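Side-chain contacts in envelopment polyprotein (PDB 7A56), which probably drives the fusion of viral and host membranes during entry, as a class II fusion glycoprotein captured here in its postfusion form: residues Glu24-Ile27 with Ala28-Ser32; Gly161-Glu164 with Trp165-Ala169; Gln268-Glu272 with Gly273-Ser277. All coordinates share one frame; numbering follows the deposited sequence.

How the interactions relate
From the N terminus, interaction 1 comes first: it joins successive turns of helix 23-40, whose side chains pack on strand 98-134. Interaction 2 follows, closing a beta turn in the disulfide-tied loop between strands 150-158 and 172-183. Interaction 3 comes last and closes the hairpin of strands 268-270 and 273-275. Each contact is complete before the next opens, so none nests in or crosses another. The long strand 98-134 borders interactions 1 and 3. In space, interaction 1 lies on the opposite side of the chain's centre from the other two, its centre about 105 Å from that of interaction 2; the centres of interactions 2 and 3 are about 38 Å apart.

Interaction 1 (Glu24-Ile27 with Ala28-Ser32)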
# COMPACT_ATOMS: atom_id res chain seq x y z
N GLU A 24 15.55 -51.82 1.97
CA GLU A 24 14.16 -51.63 1.58
C GLU A 24 13.24 -51.51 2.80
O GLU A 24 12.44 -50.56 2.88
CB GLU A 24 13.69 -52.79 0.69
CG GLU A 24 12.23 -52.62 0.21
CD GLU A 24 11.44 -53.93 0.18
OE1 GLU A 24 10.19 -53.90 0.33
OE2 GLU A 24 12.09 -55.00 0.02
N ASN A 25 13.29 -52.47 3.72
CA ASN A 25 12.36 -52.42 4.83
C ASN A 25 12.76 -51.36 5.85
O ASN A 25 11.89 -50.83 6.55
CB ASN A 25 12.22 -53.80 5.52
CG ASN A 25 11.04 -54.63 4.97
OD1 ASN A 25 9.85 -54.51 5.41
ND2 ASN A 25 11.36 -55.48 4.01
N TYR A 26 14.04 -51.03 5.94
CA TYR A 26 14.45 -49.91 6.79
C TYR A 26 13.85 -48.59 6.30
O TYR A 26 13.25 -47.82 7.07
CB TYR A 26 15.97 -49.88 6.84
CG TYR A 26 16.56 -48.94 7.86
CD1 TYR A 26 16.15 -48.96 9.19
CD2 TYR A 26 17.55 -48.03 7.50
CE1 TYR A 26 16.70 -48.10 10.13
CE2 TYR A 26 18.11 -47.15 8.44
CZ TYR A 26 17.68 -47.20 9.74
OH TYR A 26 18.23 -46.37 10.66
N ILE A 27 13.95 -48.32 4.99
CA ILE A 27 13.36 -47.11 4.45
C ILE A 27 11.84 -47.15 4.58
O ILE A 27 11.22 -46.13 4.89
CB ILE A 27 13.80 -46.92 3.00
CG1 ILE A 27 15.31 -46.76 2.95
CG2 ILE A 27 13.07 -45.73 2.36
CD1 ILE A 27 15.83 -47.06 1.57
N ALA A 28 11.22 -48.30 4.32
CA ALA A 28 9.76 -48.37 4.46
C ALA A 28 9.34 -48.05 5.88
O ALA A 28 8.37 -47.33 6.11
CB ALA A 28 9.22 -49.75 4.08
N ALA A 29 10.09 -48.57 6.86
CA ALA A 29 9.79 -48.29 8.25
C ALA A 29 9.91 -46.80 8.57
O ALA A 29 9.07 -46.24 9.28
CB ALA A 29 10.71 -49.08 9.16
N LEU A 30 10.98 -46.17 8.10
CA LEU A 30 11.17 -44.76 8.43
C LEU A 30 10.09 -43.90 7.79
O LEU A 30 9.51 -43.01 8.43
CB LEU A 30 12.57 -44.30 8.00
CG LEU A 30 13.72 -45.00 8.70
CD1 LEU A 30 14.99 -44.78 7.90
CD2 LEU A 30 13.89 -44.45 10.10
N GLN A 31 9.75 -44.19 6.53
CA GLN A 31 8.72 -43.37 5.90
C GLN A 31 7.35 -43.59 6.55
O GLN A 31 6.55 -42.65 6.69
CB GLN A 31 8.71 -43.67 4.40
CG GLN A 31 9.96 -43.15 3.68
CD GLN A 31 10.04 -43.60 2.23
OE1 GLN A 31 9.70 -44.73 1.91
NE2 GLN A 31 10.48 -42.71 1.34
N SER A 32 7.10 -44.83 7.00
CA SER A 32 5.85 -45.13 7.71
C SER A 32 5.77 -44.37 9.02
O SER A 32 4.70 -43.90 9.41
CB SER A 32 5.77 -46.62 8.00
OG SER A 32 4.93 -47.26 7.12
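Over one face of the Tyr26 ring sits the CD1 methyl of Leu30, 4.0 Å from the ring centroid and 13° off the ring normal, which makes this a CH-pi contact centred on the ring. The closest ring atom is CE2 of Tyr26, 4.0 Å from Leu30 CD1. The second flat group, the amide of Gln31, meets a methyl instead: Ile27 CG2 lies 3.5 Å from Gln31 OE1 and 3.7 Å from Gln31 CD. These two side chains run side by side and point the same way, the glutamine chain being extended beyond CG.

Both pairs are i to i+4 neighbours within helix 23-40, and the backbone supplies the matching evidence: Leu30 N donates to Tyr26 O at 3.0 Å, and Gln31 N to Ile27 O at 2.9 Å with an N-H...O angle of 168°. The Tyr26 torsion helps explain the CH-pi contact, because with chi1 at -170° CG is turned away from the backbone N and lies beside the carbonyl carbon. Leu30 also folds back on this turn, its CG 3.3 Å from Tyr26 O.

Outward from the helix, Tyr26 rests on Met93 and Phe345 of loops and on Leu99, while Ile27 and Gln31 pack on Phe100; Leu99 and Phe100 belong to strand 98-134. At the start of the helix, Asp22 OD1 accepts a hydrogen bond from Asn25 N.

Interaction 2 (Gly161-Glu164 with Trp165-Ala169)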
# COMPACT_ATOMS: atom_id res chain seq x y z
N GLY A 161 -44.35 36.59 -28.46
CA GLY A 161 -43.73 35.67 -29.38
C GLY A 161 -43.34 34.37 -28.72
O GLY A 161 -42.72 33.51 -29.37
N CYS A 162 -43.63 34.22 -27.42
CA CYS A 162 -43.11 33.13 -26.62
C CYS A 162 -44.09 32.88 -25.48
O CYS A 162 -43.74 32.87 -24.31
CB CYS A 162 -41.73 33.48 -26.08
SG CYS A 162 -40.87 31.99 -25.52
N GLU A 163 -45.34 32.64 -25.84
CA GLU A 163 -46.42 32.49 -24.89
C GLU A 163 -47.11 31.16 -25.09
O GLU A 163 -47.42 30.78 -26.22
CB GLU A 163 -47.54 33.59 -25.09
CG GLU A 163 -47.10 35.05 -25.04
CD GLU A 163 -46.81 35.55 -23.63
OE1 GLU A 163 -46.71 34.72 -22.72
OE2 GLU A 163 -46.70 36.79 -23.43
N GLU A 164 -47.48 30.51 -23.98
CA GLU A 164 -48.47 29.46 -24.14
C GLU A 164 -49.82 30.06 -24.49
O GLU A 164 -50.03 31.27 -24.39
CB GLU A 164 -48.57 28.61 -22.88
CG GLU A 164 -49.21 29.29 -21.66
CD GLU A 164 -49.36 28.28 -20.51
OE1 GLU A 164 -49.94 27.20 -20.75
OE2 GLU A 164 -48.85 28.52 -19.40
N TRP A 165 -50.75 29.21 -24.92
CA TRP A 165 -52.06 29.68 -25.37
C TRP A 165 -52.74 30.46 -24.25
O TRP A 165 -52.85 29.97 -23.12
CB TRP A 165 -52.89 28.48 -25.84
CG TRP A 165 -54.16 28.84 -26.66
CD1 TRP A 165 -54.30 28.88 -28.04
CD2 TRP A 165 -55.44 29.19 -26.12
NE1 TRP A 165 -55.59 29.23 -28.38
CE2 TRP A 165 -56.30 29.43 -27.22
CE3 TRP A 165 -55.93 29.32 -24.83
CZ2 TRP A 165 -57.63 29.80 -27.06
CZ3 TRP A 165 -57.25 29.69 -24.67
CH2 TRP A 165 -58.08 29.92 -25.77
N GLY A 166 -53.11 31.71 -24.53
CA GLY A 166 -53.84 32.54 -23.57
C GLY A 166 -53.00 33.30 -22.56
O GLY A 166 -53.56 34.02 -21.71
N CYS A 167 -51.67 33.20 -22.64
CA CYS A 167 -50.79 33.95 -21.75
C CYS A 167 -50.37 35.27 -22.39
O CYS A 167 -49.96 35.30 -23.55
CB CYS A 167 -49.56 33.08 -21.41
SG CYS A 167 -48.47 33.78 -20.16
N LEU A 168 -50.44 36.36 -21.63
CA LEU A 168 -49.96 37.65 -22.13
C LEU A 168 -48.88 38.25 -21.24
O LEU A 168 -48.60 39.46 -21.34
CB LEU A 168 -51.14 38.63 -22.24
CG LEU A 168 -52.31 38.14 -23.07
CD1 LEU A 168 -53.53 39.00 -22.80
CD2 LEU A 168 -51.91 38.27 -24.52
N ALA A 169 -48.30 37.45 -20.33
CA ALA A 169 -47.29 37.93 -19.40
C ALA A 169 -45.97 38.22 -20.13
O ALA A 169 -45.65 37.64 -21.18
CB ALA A 169 -47.07 36.88 -18.29
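The carboxylate of Glu163 reaches across to the backbone and sulfur of Cys167, which ends the turn, and to the backbone beyond it. Its OE2 is 2.6 Å from Ala169 O, a spacing so short for two oxygens that the acid is probably protonated. Its other oxygen, OE1, lies 3.2 Å from Cys167 SG. The stem of the side chain is close to the backbone too, with Glu163 CG 3.2 Å from Cys167 O. A bend at chi2 (-75°) folds the chain back so that both carboxylate oxygens meet this side of the loop.

Alongside, Glu164 contributes aliphatic contact, its CG standing 3.8 Å from Cys167 CB.

A type II beta turn from Glu164 to Cys167 helps bring these groups together. It is closed by Cys167 N donating to Glu164 O at 3.1 Å; the N-H...O angle is 165°, although the donor stands above the carbonyl plane. Gly166 occupies the third position of the turn with a positive phi of 86°, a backbone shape that favours glycine. Cys167 is fixed by its disulfide to Cys135, while Cys162 is bonded to Cys286, and these two disulfides tie the turn-bearing loop to the rest of the chain.

Outside the turn, Trp165 packs on Phe289, and Cys162 packs against Asn171 of a second subunit. The loop links strand 150-158 to strand 172-183, far from the centre of the chain, and Glu163, Cys167 and Ala169 all lean on Ser158 at the end of the first of these strands.

Interaction 3 (Gln268-Glu272 with Gly273-Ser277); sequences QLYSE and GIIGS
Four backbone hydrogen bonds pair Gln268-Tyr270 with Gly273-Ile275. Gln268 and Ile275 exchange two: Ile275 N donates to Gln268 O at 2.8 Å, and Gln268 N returns a bond to Ile275 O at 2.9 Å. Tyr270 and Gly273 form the other doubly bonded pair, but with unequal geometry. The bond from Tyr270 N to Gly273 O is nearly straight at 173°, whereas Gly273 N approaches Tyr270 O from well above the carbonyl plane. Between them lies the non-hydrogen-bonded pair Leu269 and Ile274, next to which Ile274 CA makes a CA-H...O contact of 3.1 Å with Gln268 O.

Apolar contacts divide between the two faces of the ribbon. On one, Leu269 CD1 presses against Ile274 CG1 at 3.5 Å, tighter than usual for two carbons. On the other, Ile275 CD1 approaches the Tyr270 ring obliquely, 3.8 Å from CE1. With chi1 at 76°, Tyr270 CG sits between its own backbone N and carbonyl carbon, and the ring leans over the turn: the backbone N of Glu272 lies 4.0 Å above the centre of one ring face.

The amide of Gln268 is bonded to loop backbone: OE1 accepts from Gly258 N, and NE2 donates to Gly265 O and Asp256 O. Ile275 CD1 is merely a neighbour of that OE1, at 3.7 Å. Leu269 shares a backbone bond with Glu120 of strand 98-134, and Ser277 OG is hydrogen-bonded to Lys262 NZ of a third subunit.

A type I turn from Tyr270 to Gly273, with Ser271 and Glu272 at its corners, joins antiparallel strands whose directions differ by 156°: a tight beta hairpin with a two-residue loop.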
# COMPACT_ATOMS: atom_id res chain seq x y z
N GLN A 268 -24.15 6.14 -11.57
CA GLN A 268 -24.11 4.86 -10.84
C GLN A 268 -25.52 4.30 -10.75
O GLN A 268 -26.41 4.93 -10.17
CB GLN A 268 -23.52 5.02 -9.43
CG GLN A 268 -22.15 5.66 -9.43
CD GLN A 268 -21.68 6.09 -8.04
OE1 GLN A 268 -22.41 6.02 -7.05
NE2 GLN A 268 -20.44 6.46 -7.96
N LEU A 269 -25.72 3.12 -11.34
CA LEU A 269 -26.99 2.40 -11.28
C LEU A 269 -26.88 1.31 -10.24
O LEU A 269 -26.04 0.41 -10.36
CB LEU A 269 -27.32 1.79 -12.64
CG LEU A 269 -28.59 0.93 -12.71
CD1 LEU A 269 -29.77 1.83 -12.68
CD2 LEU A 269 -28.58 0.11 -14.00
N TYR A 270 -27.73 1.39 -9.21
CA TYR A 270 -27.71 0.39 -8.16
C TYR A 270 -29.15 0.11 -7.73
O TYR A 270 -30.12 0.59 -8.34
CB TYR A 270 -26.81 0.80 -6.99
CG TYR A 270 -27.37 1.86 -6.07
CD1 TYR A 270 -27.84 3.07 -6.56
CD2 TYR A 270 -27.42 1.66 -4.70
CE1 TYR A 270 -28.34 4.03 -5.72
CE2 TYR A 270 -27.92 2.61 -3.84
CZ TYR A 270 -28.38 3.79 -4.35
OH TYR A 270 -28.88 4.73 -3.49
N SER A 271 -29.28 -0.69 -6.67
CA SER A 271 -30.57 -1.28 -6.31
C SER A 271 -31.66 -0.23 -6.21
O SER A 271 -32.77 -0.41 -6.73
CB SER A 271 -30.45 -2.04 -4.98
OG SER A 271 -30.01 -1.21 -3.91
N GLU A 272 -31.35 0.91 -5.59
CA GLU A 272 -32.36 1.90 -5.26
C GLU A 272 -32.57 2.96 -6.33
O GLU A 272 -33.45 3.81 -6.17
CB GLU A 272 -31.99 2.56 -3.93
CG GLU A 272 -31.65 1.54 -2.85
CD GLU A 272 -32.00 2.03 -1.47
OE1 GLU A 272 -32.85 1.39 -0.81
OE2 GLU A 272 -31.45 3.07 -1.05
N GLY A 273 -31.81 2.92 -7.43
CA GLY A 273 -31.96 3.92 -8.47
C GLY A 273 -30.65 4.30 -9.12
O GLY A 273 -29.74 3.46 -9.17
N ILE A 274 -30.53 5.54 -9.60
CA ILE A 274 -29.32 6.05 -10.23
C ILE A 274 -28.85 7.28 -9.47
O ILE A 274 -29.65 8.07 -8.96
CB ILE A 274 -29.53 6.40 -11.70
CG1 ILE A 274 -30.24 5.27 -12.41
CG2 ILE A 274 -28.21 6.65 -12.38
CD1 ILE A 274 -30.41 5.57 -13.88
N ILE A 275 -27.52 7.45 -9.44
CA ILE A 275 -26.82 8.56 -8.81
C ILE A 275 -26.04 9.27 -9.91
O ILE A 275 -25.27 8.63 -10.63
CB ILE A 275 -25.85 8.08 -7.70
CG1 ILE A 275 -26.62 7.34 -6.60
CG2 ILE A 275 -25.05 9.29 -7.14
CD1 ILE A 275 -25.71 6.75 -5.48
N GLY A 276 -26.21 10.59 -10.01
CA GLY A 276 -25.33 11.32 -10.90
C GLY A 276 -25.42 12.78 -10.50
O GLY A 276 -26.20 13.14 -9.63
N SER A 277 -24.57 13.60 -11.05
CA SER A 277 -24.69 15.02 -10.73
C SER A 277 -24.29 15.82 -11.97
O SER A 277 -23.83 15.25 -12.97
CB SER A 277 -23.88 15.40 -9.49
OG SER A 277 -22.54 15.23 -9.76